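Local coordinates for periplasmic binding protein (Veillonella parvula, PDB 4MO9) that probably captures a solute, perhaps an iron-siderophore, in the cleft between two lobes and hands it to an ABC importer, at residues Gln110-Asn115 with Ala135-Ala140; Ile147-Glu152 with Lys159-Ile164; Glu212-Ser217 with Ser245-Glu250; Ile259-Gly264 with Lys332-Glu337. One frame throughout, in Å; residues are numbered along the deposited sequence.

The four contacts are spread over both lobes of a TroA-like solute-binding protein, in series along the chain. Contacts 1 and 2 belong to the lobe of the parallel sheet of 41-42, 67-69, 118-122 and 143-147, with centres about 24 Å apart. Contacts 3 and 4 belong to the lobe of the mixed sheet; helix 249-255 leads from one to strand 259-263 of the other, and their nearest atoms are about 7 Å apart. Bound trimethylamine oxide lies about 12 Å from the side chains of both Tyr149 (contact 2) and Asn216 (contact 3), whose contact centres are about 31 Å apart. The centre of contact 1 is about 28 Å from the centre of the chain.

Contact 1: Gln110-Asn115 with Ala135-Ala140; sequences QVVALN and AKMDAA
Val112 and Ala140 make the closest approach of this contact, at its partly exposed edge, with CG1 of Val112 lying 3.7 Å from CB of Ala140. Both branches of the valine touch the alanine, CG1, anti to the backbone N (chi1 173°), more closely; CG2, beside the backbone N, in addition meets the end of the selenomethionine side chain of Met137. That approach, 3.9 Å from Val112 CG2 to Met137 CE, comes from a chain bent at chi2 (-61°) and chi3 (107°), which brings a side chain rooted at the flank of its helix across the gap. The buried flank is looser, Val111 CG1 standing 4.2 Å from Met137 SE. On the solvent side the exposed Lys136 leads away from the 110-115 segment and forms a salt bridge with Glu109. No hydrogen bond joins the segments, and together they bury just 167 Å². The geometry is therefore a small apolar seam between the C-terminal ends of two helices: helix 108-112 precedes strand 118-122, and helix 134-139 follows it after helix 123-132, as expected of helix packing at the rim of the alpha/beta lobe of a periplasmic binding protein.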
loop_
_atom_site.group_PDB
_atom_site.type_symbol
_atom_site.label_atom_id
_atom_site.label_comp_id
_atom_site.label_asym_id
_atom_site.label_seq_id
_atom_site.Cartn_x
_atom_site.Cartn_y
_atom_site.Cartn_z
ATOM N N GLN A 110 -20.802 19.261 3.936
ATOM C CA GLN A 110 -21.226 18.013 4.576
ATOM C C GLN A 110 -20.176 17.557 5.586
ATOM O O GLN A 110 -20.500 17.066 6.673
ATOM C CB GLN A 110 -21.468 16.924 3.525
ATOM C CG GLN A 110 -22.034 15.613 4.075
ATOM C CD GLN A 110 -20.966 14.554 4.333
ATOM O OE1 GLN A 110 -21.212 13.564 5.028
ATOM N NE2 GLN A 110 -19.779 14.757 3.771
ATOM N N VAL A 111 -18.912 17.748 5.233
ATOM C CA VAL A 111 -17.823 17.374 6.122
ATOM C C VAL A 111 -17.767 18.288 7.347
ATOM O O VAL A 111 -17.682 17.803 8.483
ATOM C CB VAL A 111 -16.474 17.406 5.395
ATOM C CG1 VAL A 111 -15.353 17.105 6.379
ATOM C CG2 VAL A 111 -16.479 16.404 4.240
ATOM N N VAL A 112 -17.816 19.602 7.114
ATOM C CA VAL A 112 -17.841 20.594 8.199
ATOM C C VAL A 112 -18.972 20.297 9.181
ATOM O O VAL A 112 -18.837 20.504 10.389
ATOM C CB VAL A 112 -17.989 22.032 7.642
ATOM C CG1 VAL A 112 -18.201 23.050 8.761
ATOM C CG2 VAL A 112 -16.766 22.406 6.816
ATOM N N ALA A 113 -20.080 19.785 8.658
ATOM C CA ALA A 113 -21.253 19.492 9.471
ATOM C C ALA A 113 -21.037 18.314 10.422
ATOM O O ALA A 113 -21.850 18.076 11.316
ATOM C CB ALA A 113 -22.443 19.235 8.581
ATOM N N LEU A 114 -19.951 17.576 10.225
ATOM C CA LEU A 114 -19.606 16.474 11.113
ATOM C C LEU A 114 -18.803 16.949 12.332
ATOM O O LEU A 114 -18.438 16.140 13.194
ATOM C CB LEU A 114 -18.798 15.428 10.352
ATOM C CG LEU A 114 -19.505 14.720 9.195
ATOM C CD1 LEU A 114 -18.539 13.765 8.551
ATOM C CD2 LEU A 114 -20.727 13.964 9.672
ATOM N N ASN A 115 -18.538 18.254 12.394
ATOM C CA ASN A 115 -17.675 18.837 13.426
ATOM C C ASN A 115 -16.375 18.079 13.675
ATOM O O ASN A 115 -16.061 17.746 14.818
ATOM C CB ASN A 115 -18.459 19.005 14.724
ATOM C CG ASN A 115 -19.582 19.996 14.575
ATOM O OD1 ASN A 115 -19.378 21.099 14.060
ATOM N ND2 ASN A 115 -20.782 19.609 14.995
ATOM N N ALA A 135 -9.249 25.777 2.378
ATOM C CA ALA A 135 -9.724 27.074 2.860
ATOM C C ALA A 135 -11.006 26.894 3.674
ATOM O O ALA A 135 -11.201 27.563 4.698
ATOM C CB ALA A 135 -9.952 28.044 1.708
ATOM N N LYS A 136 -11.865 25.979 3.234
ATOM C CA LYS A 136 -13.119 25.734 3.939
ATOM C C LYS A 136 -12.886 24.992 5.253
ATOM O O LYS A 136 -13.560 25.266 6.260
ATOM C CB LYS A 136 -14.114 24.998 3.042
ATOM C CG LYS A 136 -14.624 25.874 1.895
ATOM C CD LYS A 136 -15.708 25.176 1.100
ATOM C CE LYS A 136 -16.222 26.055 -0.027
ATOM N NZ LYS A 136 -17.208 25.315 -0.869
HETATM N N MSE A 137 -11.914 24.089 5.250
HETATM C CA MSE A 137 -11.540 23.366 6.464
HETATM C C MSE A 137 -10.935 24.346 7.477
HETATM O O MSE A 137 -11.300 24.335 8.666
HETATM C CB MSE A 137 -10.549 22.243 6.142
HETATM C CG MSE A 137 -11.029 21.196 5.104
HETATM SE SE MSE A 137 -12.627 20.230 5.672
HETATM C CE MSE A 137 -13.879 21.110 4.453
ATOM N N ASP A 138 -10.036 25.213 6.999
ATOM C CA ASP A 138 -9.430 26.253 7.840
ATOM C C ASP A 138 -10.497 27.166 8.458
ATOM O O ASP A 138 -10.510 27.420 9.671
ATOM C CB ASP A 138 -8.457 27.109 7.014
ATOM C CG ASP A 138 -7.187 26.362 6.609
ATOM O OD1 ASP A 138 -6.913 25.267 7.143
ATOM O OD2 ASP A 138 -6.441 26.882 5.750
ATOM N N ALA A 139 -11.383 27.683 7.611
ATOM C CA ALA A 139 -12.464 28.549 8.071
ATOM C C ALA A 139 -13.299 27.909 9.183
ATOM O O ALA A 139 -13.790 28.609 10.066
ATOM C CB ALA A 139 -13.351 28.962 6.904
ATOM N N ALA A 140 -13.444 26.588 9.145
ATOM C CA ALA A 140 -14.262 25.870 10.124
ATOM C C ALA A 140 -13.475 25.453 11.369
ATOM O O ALA A 140 -14.042 24.865 12.292
ATOM C CB ALA A 140 -14.900 24.643 9.484
#

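Contact 2: Ile147-Glu152 with Lys159-Ile164; sequences IDYHAE and KSIEAI
The hydroxyl OG of Ser160 accepts the backbone N-H of Asp148 at 3.0 Å from Asp148 N, with an N-H...O angle of 163°, and is also hydrogen-bonded to the carbonyl O of Ser156 one turn earlier in its helix. The motif is a beta-alpha connection of the alpha/beta lobe: strand 143-147 ends, the chain turns through 148-152, and helix 154-168 returns over the strand end. With OG anti to the carbonyl carbon (chi1 -60°), Ser160 directs its oxygen at the first peptide N-H beyond the strand, satisfying a polar group in a largely buried contact.

Apolar groups pack round this bond. CB of Ser160 lies 3.7 Å from CE1 of Tyr149, approaching the ring obliquely. Ile161 comes instead to the edge of the ring, near its plane, and the two side chains cross at about a right angle. The phenol oxygen has its polar partner in Thr54 of helix 52-59, a residue that Ile164 also touches, linking the connection to the neighbouring helix. Farther along, Ile147 and Ile164 cross at about a right angle, with CG2 of Ile147 4.0 Å from CG1 of Ile164.

Within the turn, Asp148 OD1 receives two weak bonds, from the backbone N atoms of His150 and Ala151, so the carboxylate of the residue whose N-H Ser160 holds is turned toward the backbone that follows. His150 meets the ring of Trp45, a residue of the trimethylamine oxide pocket. The closest approach to the phenol from the helix segment is Ile161 CG1, 3.5 Å from Tyr149 OH.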
loop_
_atom_site.group_PDB
_atom_site.type_symbol
_atom_site.label_atom_id
_atom_site.label_comp_id
_atom_site.label_asym_id
_atom_site.label_seq_id
_atom_site.Cartn_x
_atom_site.Cartn_y
_atom_site.Cartn_z
ATOM N N ILE A 147 0.581 13.561 5.565
ATOM C CA ILE A 147 1.333 12.331 5.776
ATOM C C ILE A 147 1.803 11.848 4.397
ATOM O O ILE A 147 1.324 12.338 3.367
ATOM C CB ILE A 147 0.461 11.247 6.442
ATOM C CG1 ILE A 147 -0.702 10.860 5.518
ATOM C CG2 ILE A 147 -0.074 11.727 7.807
ATOM C CD1 ILE A 147 -1.491 9.637 5.995
ATOM N N ASP A 148 2.734 10.899 4.349
ATOM C CA ASP A 148 3.267 10.516 3.046
ATOM C C ASP A 148 3.898 9.133 3.085
ATOM O O ASP A 148 5.110 8.985 3.303
ATOM C CB ASP A 148 4.275 11.555 2.518
ATOM C CG ASP A 148 4.677 11.304 1.062
ATOM O OD1 ASP A 148 4.061 10.446 0.381
ATOM O OD2 ASP A 148 5.611 11.976 0.572
ATOM N N TYR A 149 3.073 8.122 2.858
ATOM C CA TYR A 149 3.572 6.770 2.685
ATOM C C TYR A 149 3.960 6.511 1.229
ATOM O O TYR A 149 4.653 5.524 0.937
ATOM C CB TYR A 149 2.505 5.772 3.138
ATOM C CG TYR A 149 2.226 5.782 4.627
ATOM C CD1 TYR A 149 3.260 5.693 5.551
ATOM C CD2 TYR A 149 0.924 5.891 5.107
ATOM C CE1 TYR A 149 3.006 5.691 6.921
ATOM C CE2 TYR A 149 0.653 5.911 6.472
ATOM C CZ TYR A 149 1.702 5.801 7.373
ATOM O OH TYR A 149 1.436 5.803 8.721
ATOM N N HIS A 150 3.534 7.386 0.312
ATOM C CA HIS A 150 3.756 7.135 -1.119
ATOM C C HIS A 150 5.206 7.371 -1.507
ATOM O O HIS A 150 5.689 6.810 -2.497
ATOM C CB HIS A 150 2.839 8.000 -1.997
ATOM C CG HIS A 150 1.389 7.637 -1.899
ATOM N ND1 HIS A 150 0.597 7.998 -0.829
ATOM C CD2 HIS A 150 0.589 6.942 -2.743
ATOM C CE1 HIS A 150 -0.629 7.535 -1.015
ATOM N NE2 HIS A 150 -0.661 6.895 -2.175
ATOM N N ALA A 151 5.912 8.193 -0.732
ATOM C CA ALA A 151 7.319 8.475 -1.043
ATOM C C ALA A 151 8.168 7.208 -0.939
ATOM O O ALA A 151 9.195 7.075 -1.610
ATOM C CB ALA A 151 7.869 9.541 -0.095
ATOM N N GLU A 152 7.742 6.297 -0.069
ATOM C CA GLU A 152 8.526 5.112 0.270
ATOM C C GLU A 152 9.935 5.502 0.745
ATOM O O GLU A 152 10.935 4.899 0.330
ATOM C CB GLU A 152 8.597 4.139 -0.913
ATOM C CG GLU A 152 7.232 3.750 -1.511
ATOM C CD GLU A 152 6.434 2.784 -0.632
ATOM O OE1 GLU A 152 6.720 2.685 0.593
ATOM O OE2 GLU A 152 5.505 2.122 -1.163
ATOM N N LYS A 159 7.879 9.702 10.142
ATOM C CA LYS A 159 7.295 10.976 10.543
ATOM C C LYS A 159 5.771 10.874 10.427
ATOM O O LYS A 159 5.047 11.419 11.246
ATOM C CB LYS A 159 7.859 12.119 9.691
ATOM C CG LYS A 159 7.768 13.496 10.315
ATOM C CD LYS A 159 8.858 13.731 11.374
ATOM C CE LYS A 159 8.743 15.144 11.973
ATOM N NZ LYS A 159 9.768 15.482 13.023
ATOM N N SER A 160 5.291 10.144 9.424
ATOM C CA SER A 160 3.859 9.963 9.240
ATOM C C SER A 160 3.245 9.193 10.395
ATOM O O SER A 160 2.232 9.626 10.967
ATOM C CB SER A 160 3.578 9.255 7.915
ATOM O OG SER A 160 4.080 10.048 6.844
ATOM N N ILE A 161 3.858 8.058 10.738
ATOM C CA ILE A 161 3.419 7.263 11.888
ATOM C C ILE A 161 3.443 8.115 13.161
ATOM O O ILE A 161 2.508 8.099 13.968
ATOM C CB ILE A 161 4.325 6.034 12.069
ATOM C CG1 ILE A 161 4.143 5.075 10.884
ATOM C CG2 ILE A 161 4.035 5.314 13.399
ATOM C CD1 ILE A 161 5.191 3.964 10.814
ATOM N N GLU A 162 4.525 8.855 13.345
ATOM C CA GLU A 162 4.705 9.657 14.548
ATOM C C GLU A 162 3.637 10.758 14.637
ATOM O O GLU A 162 3.062 10.994 15.718
ATOM C CB GLU A 162 6.135 10.211 14.548
ATOM C CG GLU A 162 6.449 11.355 15.495
ATOM C CD GLU A 162 7.806 11.968 15.166
ATOM O OE1 GLU A 162 7.913 13.212 15.145
ATOM O OE2 GLU A 162 8.754 11.190 14.895
ATOM N N ALA A 163 3.342 11.405 13.505
ATOM C CA ALA A 163 2.358 12.496 13.492
ATOM C C ALA A 163 0.930 12.005 13.803
ATOM O O ALA A 163 0.190 12.651 14.571
ATOM C CB ALA A 163 2.396 13.246 12.163
ATOM N N ILE A 164 0.548 10.877 13.211
ATOM C CA ILE A 164 -0.779 10.310 13.431
ATOM C C ILE A 164 -0.906 9.853 14.883
ATOM O O ILE A 164 -1.926 10.111 15.540
ATOM C CB ILE A 164 -1.069 9.133 12.481
ATOM C CG1 ILE A 164 -1.031 9.606 11.023
ATOM C CG2 ILE A 164 -2.429 8.514 12.804
ATOM C CD1 ILE A 164 -1.192 8.487 9.994
#

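Contact 3: Glu212-Ser217 with Ser245-Glu250; sequences EEFGNS and SPINPE
Two loops of the mixed-sheet lobe meet here: the one that leaves strand 201-206 and the one that runs into helix 249-255, which then leads to strand 259-263. They follow the C-terminal ends of the parallel strands 201-206 and 234-235, and the side chain of Asn216 is about 12 Å from the bound trimethylamine oxide, consistent with the cleft side of the lobe. Phe214, Pro246, Ile247 and Pro249 supply most of the apolar packing, and one direct hydrogen bond and a water supply the polar part.

The ring of Phe214 takes Pro249 over one face: CG of Pro249 is 4.1 Å from the ring centroid and 15° off the normal, a CH-pi contact displaced toward the rim. CE2 and CZ of the ring both approach CA of Pro249, CE2 at 3.7 Å. Ile247 runs beside the phenylalanine in the same direction, and its CG2, between the backbone N and the carbonyl carbon, is 4.0 Å from Phe214 CD2. Arg296 adds a cation-pi contact to the same ring.

At the other end, Ser217 N donates to Ser245 O over 2.9 Å with an N-H...O angle of 161°; the donor sits above the carbonyl plane, 61° out of it. The Ser217 hydroxyl turns to Leu204 O and Thr237. Asn216 lies alongside Pro246, its OD1 3.2 Å from Pro246 CD.

Between these two ends a single water couples the loop backbones, giving a hydrogen to one segment and accepting one from the other: its oxygen is 2.7 Å from Gly215 O and 2.9 Å from Ile247 N.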
loop_
_atom_site.group_PDB
_atom_site.type_symbol
_atom_site.label_atom_id
_atom_site.label_comp_id
_atom_site.label_asym_id
_atom_site.label_seq_id
_atom_site.Cartn_x
_atom_site.Cartn_y
_atom_site.Cartn_z
ATOM N N GLU A 212 -4.936 -12.008 -21.066
ATOM C CA GLU A 212 -5.272 -11.592 -22.429
ATOM C C GLU A 212 -5.011 -10.108 -22.749
ATOM O O GLU A 212 -5.016 -9.714 -23.918
ATOM C CB GLU A 212 -6.716 -11.998 -22.784
ATOM C CG GLU A 212 -7.819 -11.240 -22.035
ATOM C CD GLU A 212 -8.035 -11.720 -20.598
ATOM O OE1 GLU A 212 -7.308 -12.628 -20.133
ATOM O OE2 GLU A 212 -8.949 -11.182 -19.934
ATOM N N GLU A 213 -4.771 -9.298 -21.719
ATOM C CA GLU A 213 -4.470 -7.877 -21.908
ATOM C C GLU A 213 -3.416 -7.423 -20.902
ATOM O O GLU A 213 -3.562 -7.659 -19.699
ATOM C CB GLU A 213 -5.744 -7.037 -21.749
ATOM C CG GLU A 213 -5.552 -5.543 -21.999
ATOM C CD GLU A 213 -6.798 -4.722 -21.679
ATOM O OE1 GLU A 213 -7.760 -5.283 -21.107
ATOM O OE2 GLU A 213 -6.813 -3.511 -21.996
ATOM N N PHE A 214 -2.355 -6.773 -21.372
ATOM C CA PHE A 214 -1.291 -6.345 -20.458
ATOM C C PHE A 214 -1.762 -5.248 -19.519
ATOM O O PHE A 214 -2.413 -4.291 -19.939
ATOM C CB PHE A 214 -0.051 -5.876 -21.222
ATOM C CG PHE A 214 0.855 -6.999 -21.659
ATOM C CD1 PHE A 214 0.330 -8.158 -22.214
ATOM C CD2 PHE A 214 2.231 -6.892 -21.518
ATOM C CE1 PHE A 214 1.166 -9.193 -22.627
ATOM C CE2 PHE A 214 3.069 -7.918 -21.922
ATOM C CZ PHE A 214 2.538 -9.070 -22.476
ATOM N N GLY A 215 -1.443 -5.396 -18.240
ATOM C CA GLY A 215 -1.715 -4.345 -17.285
ATOM C C GLY A 215 -0.569 -3.349 -17.317
ATOM O O GLY A 215 0.339 -3.470 -18.152
ATOM N N ASN A 216 -0.608 -2.367 -16.419
ATOM C CA ASN A 216 0.447 -1.363 -16.355
ATOM C C ASN A 216 1.780 -1.934 -15.894
ATOM O O ASN A 216 1.823 -2.779 -14.991
ATOM C CB ASN A 216 0.045 -0.222 -15.408
ATOM C CG ASN A 216 -1.063 0.643 -15.973
ATOM O OD1 ASN A 216 -1.223 0.762 -17.188
ATOM N ND2 ASN A 216 -1.828 1.256 -15.092
ATOM N N SER A 217 2.867 -1.467 -16.507
ATOM C CA SER A 217 4.203 -1.749 -15.988
ATOM C C SER A 217 4.718 -0.463 -15.371
ATOM O O SER A 217 3.931 0.454 -15.114
ATOM C CB SER A 217 5.152 -2.242 -17.079
ATOM O OG SER A 217 6.348 -2.751 -16.502
ATOM N N SER A 245 2.364 2.612 -17.261
ATOM C CA SER A 245 1.543 2.393 -18.438
ATOM C C SER A 245 1.941 1.030 -18.979
ATOM O O SER A 245 2.994 0.501 -18.613
ATOM C CB SER A 245 1.812 3.475 -19.480
ATOM O OG SER A 245 3.162 3.433 -19.904
ATOM N N PRO A 246 1.105 0.438 -19.836
ATOM C CA PRO A 246 1.510 -0.912 -20.244
ATOM C C PRO A 246 2.619 -0.918 -21.296
ATOM O O PRO A 246 2.749 0.026 -22.079
ATOM C CB PRO A 246 0.218 -1.525 -20.786
ATOM C CG PRO A 246 -0.655 -0.359 -21.143
ATOM C CD PRO A 246 -0.272 0.777 -20.241
ATOM N N ILE A 247 3.424 -1.979 -21.280
ATOM C CA ILE A 247 4.527 -2.155 -22.219
ATOM C C ILE A 247 4.031 -2.951 -23.433
ATOM O O ILE A 247 2.999 -3.617 -23.361
ATOM C CB ILE A 247 5.695 -2.911 -21.532
ATOM C CG1 ILE A 247 6.998 -2.767 -22.317
ATOM C CG2 ILE A 247 5.352 -4.383 -21.340
ATOM C CD1 ILE A 247 7.331 -1.342 -22.688
ATOM N N ASN A 248 4.738 -2.874 -24.554
ATOM C CA ASN A 248 4.401 -3.734 -25.686
ATOM C C ASN A 248 4.879 -5.160 -25.419
ATOM O O ASN A 248 6.022 -5.359 -25.012
ATOM C CB ASN A 248 5.000 -3.201 -26.995
ATOM C CG ASN A 248 6.460 -2.806 -26.852
ATOM O OD1 ASN A 248 6.811 -1.981 -26.006
ATOM N ND2 ASN A 248 7.321 -3.402 -27.678
ATOM N N PRO A 249 4.005 -6.159 -25.640
ATOM C CA PRO A 249 4.309 -7.578 -25.392
ATOM C C PRO A 249 5.673 -8.036 -25.933
ATOM O O PRO A 249 6.359 -8.831 -25.280
ATOM C CB PRO A 249 3.192 -8.302 -26.141
ATOM C CG PRO A 249 2.040 -7.355 -26.101
ATOM C CD PRO A 249 2.628 -5.964 -26.132
ATOM N N GLU A 250 6.054 -7.526 -27.103
ATOM C CA GLU A 250 7.308 -7.903 -27.756
ATOM C C GLU A 250 8.535 -7.508 -26.934
ATOM O O GLU A 250 9.576 -8.160 -27.006
ATOM C CB GLU A 250 7.406 -7.274 -29.152
ATOM C CG GLU A 250 6.230 -7.569 -30.082
ATOM C CD GLU A 250 4.991 -6.748 -29.743
ATOM O OE1 GLU A 250 3.873 -7.181 -30.099
ATOM O OE2 GLU A 250 5.135 -5.673 -29.115
HETATM O O HOH W 1 2.744 -4.003 -19.274
#

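Contact 4: Ile259-Gly264 with Lys332-Glu337; sequences IIMIMG and KTFYPE
Met261 has CG anti to the backbone N (chi1 -165°) and an extended chi2, and only the last bend, chi3 -52°, swings its CE toward Thr333 and Phe334. On Phe334, CG lies anti to the carbonyl carbon (chi1 -55°), beside the backbone N, and the ring end comes nearer to the strand than the base of the side chain does. The arrangement is helix-on-sheet packing: the last turn of helix 324-334 lies against strand 259-263, which is flanked in the mixed sheet by strands 201-206 and 310-313.

The selenomethionine methyl touches two neighbouring helix side chains. Its CE is 4.0 Å from CG2 of Thr333 and 4.1 Å from CE1 of Phe334; it approaches the ring obliquely, while the two side chains as a whole cross at about a right angle. Thr333 presents its methyl to the strand, while its hydroxyl is hydrogen-bonded to the carbonyl O of Tyr329 one turn back in the helix.

Strand residues alternate, so Ile259 and Met261 face the helix. No hydrogen bond crosses between the segments, and all four touching residues are buried; the packing is essentially apolar and buries 185 Å², both sides summed. The sheet neighbours take part as well: Val202 touches both Ile259 and Phe334, and Tyr311 touches Ile259, Met261 and Thr333, which makes the contact part of a larger core.

Ile259 reaches the ring differently from Met261, at its edge and near its plane, with CD1 of Ile259 3.7 Å from CD1 of Phe334.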
loop_
_atom_site.group_PDB
_atom_site.type_symbol
_atom_site.label_atom_id
_atom_site.label_comp_id
_atom_site.label_asym_id
_atom_site.label_seq_id
_atom_site.Cartn_x
_atom_site.Cartn_y
_atom_site.Cartn_z
ATOM N N ILE A 259 13.375 -12.457 -13.842
ATOM C CA ILE A 259 12.258 -12.597 -12.914
ATOM C C ILE A 259 11.027 -11.868 -13.477
ATOM O O ILE A 259 11.159 -10.830 -14.127
ATOM C CB ILE A 259 12.656 -12.026 -11.516
ATOM C CG1 ILE A 259 13.779 -12.874 -10.901
ATOM C CG2 ILE A 259 11.457 -11.934 -10.563
ATOM C CD1 ILE A 259 14.432 -12.243 -9.673
ATOM N N ILE A 260 9.843 -12.442 -13.269
ATOM C CA ILE A 260 8.577 -11.792 -13.623
ATOM C C ILE A 260 7.754 -11.724 -12.341
ATOM O O ILE A 260 7.690 -12.707 -11.589
ATOM C CB ILE A 260 7.790 -12.607 -14.686
ATOM C CG1 ILE A 260 8.458 -12.524 -16.065
ATOM C CG2 ILE A 260 6.343 -12.113 -14.793
ATOM C CD1 ILE A 260 7.834 -13.486 -17.127
HETATM N N MSE A 261 7.142 -10.577 -12.067
HETATM C CA MSE A 261 6.232 -10.480 -10.933
HETATM C C MSE A 261 4.934 -9.830 -11.391
HETATM O O MSE A 261 4.953 -8.707 -11.922
HETATM C CB MSE A 261 6.869 -9.687 -9.789
HETATM C CG MSE A 261 6.126 -9.852 -8.469
HETATM SE SE MSE A 261 6.926 -8.820 -7.015
HETATM C CE MSE A 261 8.750 -9.498 -7.250
ATOM N N ILE A 262 3.824 -10.552 -11.224
ATOM C CA ILE A 262 2.499 -10.064 -11.613
ATOM C C ILE A 262 1.711 -9.671 -10.366
ATOM O O ILE A 262 1.453 -10.524 -9.517
ATOM C CB ILE A 262 1.688 -11.152 -12.352
ATOM C CG1 ILE A 262 2.494 -11.752 -13.512
ATOM C CG2 ILE A 262 0.349 -10.586 -12.831
ATOM C CD1 ILE A 262 2.789 -10.772 -14.635
HETATM N N MSE A 263 1.310 -8.407 -10.250
HETATM C CA MSE A 263 0.639 -7.962 -9.023
HETATM C C MSE A 263 -0.832 -8.413 -8.984
HETATM O O MSE A 263 -1.549 -8.342 -9.995
HETATM C CB MSE A 263 0.767 -6.443 -8.843
HETATM C CG MSE A 263 2.205 -5.925 -9.003
HETATM SE SE MSE A 263 3.541 -6.886 -7.943
HETATM C CE MSE A 263 5.089 -6.210 -8.912
ATOM N N GLY A 264 -1.263 -8.915 -7.827
ATOM C CA GLY A 264 -2.632 -9.364 -7.659
ATOM C C GLY A 264 -3.413 -8.513 -6.675
ATOM O O GLY A 264 -2.832 -7.775 -5.869
ATOM N N LYS A 332 13.994 -10.468 -0.823
ATOM C CA LYS A 332 14.094 -11.925 -0.692
ATOM C C LYS A 332 13.851 -12.637 -2.030
ATOM O O LYS A 332 14.445 -13.692 -2.298
ATOM C CB LYS A 332 13.122 -12.428 0.386
ATOM C CG LYS A 332 13.128 -13.933 0.644
ATOM C CD LYS A 332 12.131 -14.265 1.767
ATOM C CE LYS A 332 12.194 -15.719 2.212
ATOM N NZ LYS A 332 13.364 -16.025 3.084
ATOM N N THR A 333 12.998 -12.062 -2.880
ATOM C CA THR A 333 12.717 -12.661 -4.196
ATOM C C THR A 333 13.927 -12.498 -5.111
ATOM O O THR A 333 14.345 -13.442 -5.799
ATOM C CB THR A 333 11.485 -11.998 -4.852
ATOM O OG1 THR A 333 10.315 -12.298 -4.074
ATOM C CG2 THR A 333 11.279 -12.484 -6.293
ATOM N N PHE A 334 14.495 -11.294 -5.106
ATOM C CA PHE A 334 15.663 -10.994 -5.924
ATOM C C PHE A 334 16.932 -11.673 -5.410
ATOM O O PHE A 334 17.773 -12.078 -6.205
ATOM C CB PHE A 334 15.880 -9.481 -6.021
ATOM C CG PHE A 334 14.680 -8.729 -6.534
ATOM C CD1 PHE A 334 13.829 -9.314 -7.455
ATOM C CD2 PHE A 334 14.394 -7.438 -6.083
ATOM C CE1 PHE A 334 12.715 -8.636 -7.926
ATOM C CE2 PHE A 334 13.279 -6.755 -6.551
ATOM C CZ PHE A 334 12.437 -7.363 -7.482
ATOM N N TYR A 335 17.077 -11.772 -4.085
ATOM C CA TYR A 335 18.294 -12.338 -3.484
ATOM C C TYR A 335 17.997 -13.368 -2.383
ATOM O O TYR A 335 18.236 -13.097 -1.197
ATOM C CB TYR A 335 19.157 -11.200 -2.911
ATOM C CG TYR A 335 19.566 -10.157 -3.933
ATOM C CD1 TYR A 335 18.877 -8.961 -4.044
ATOM C CD2 TYR A 335 20.644 -10.372 -4.790
ATOM C CE1 TYR A 335 19.240 -7.999 -4.975
ATOM C CE2 TYR A 335 21.022 -9.411 -5.727
ATOM C CZ TYR A 335 20.315 -8.227 -5.815
ATOM O OH TYR A 335 20.672 -7.256 -6.729
ATOM N N PRO A 336 17.479 -14.548 -2.776
ATOM C CA PRO A 336 16.956 -15.571 -1.857
ATOM C C PRO A 336 17.938 -16.020 -0.776
ATOM O O PRO A 336 17.552 -16.131 0.394
ATOM C CB PRO A 336 16.637 -16.749 -2.792
ATOM C CG PRO A 336 16.344 -16.108 -4.103
ATOM C CD PRO A 336 17.262 -14.911 -4.187
ATOM N N GLU A 337 19.184 -16.285 -1.160
ATOM C CA GLU A 337 20.181 -16.791 -0.224
ATOM C C GLU A 337 20.666 -15.719 0.749
ATOM O O GLU A 337 21.146 -16.040 1.840
ATOM C CB GLU A 337 21.363 -17.402 -0.981
ATOM C CG GLU A 337 20.977 -18.561 -1.892
ATOM C CD GLU A 337 20.620 -19.830 -1.124
ATOM O OE1 GLU A 337 19.922 -20.695 -1.702
ATOM O OE2 GLU A 337 21.049 -19.968 0.047
#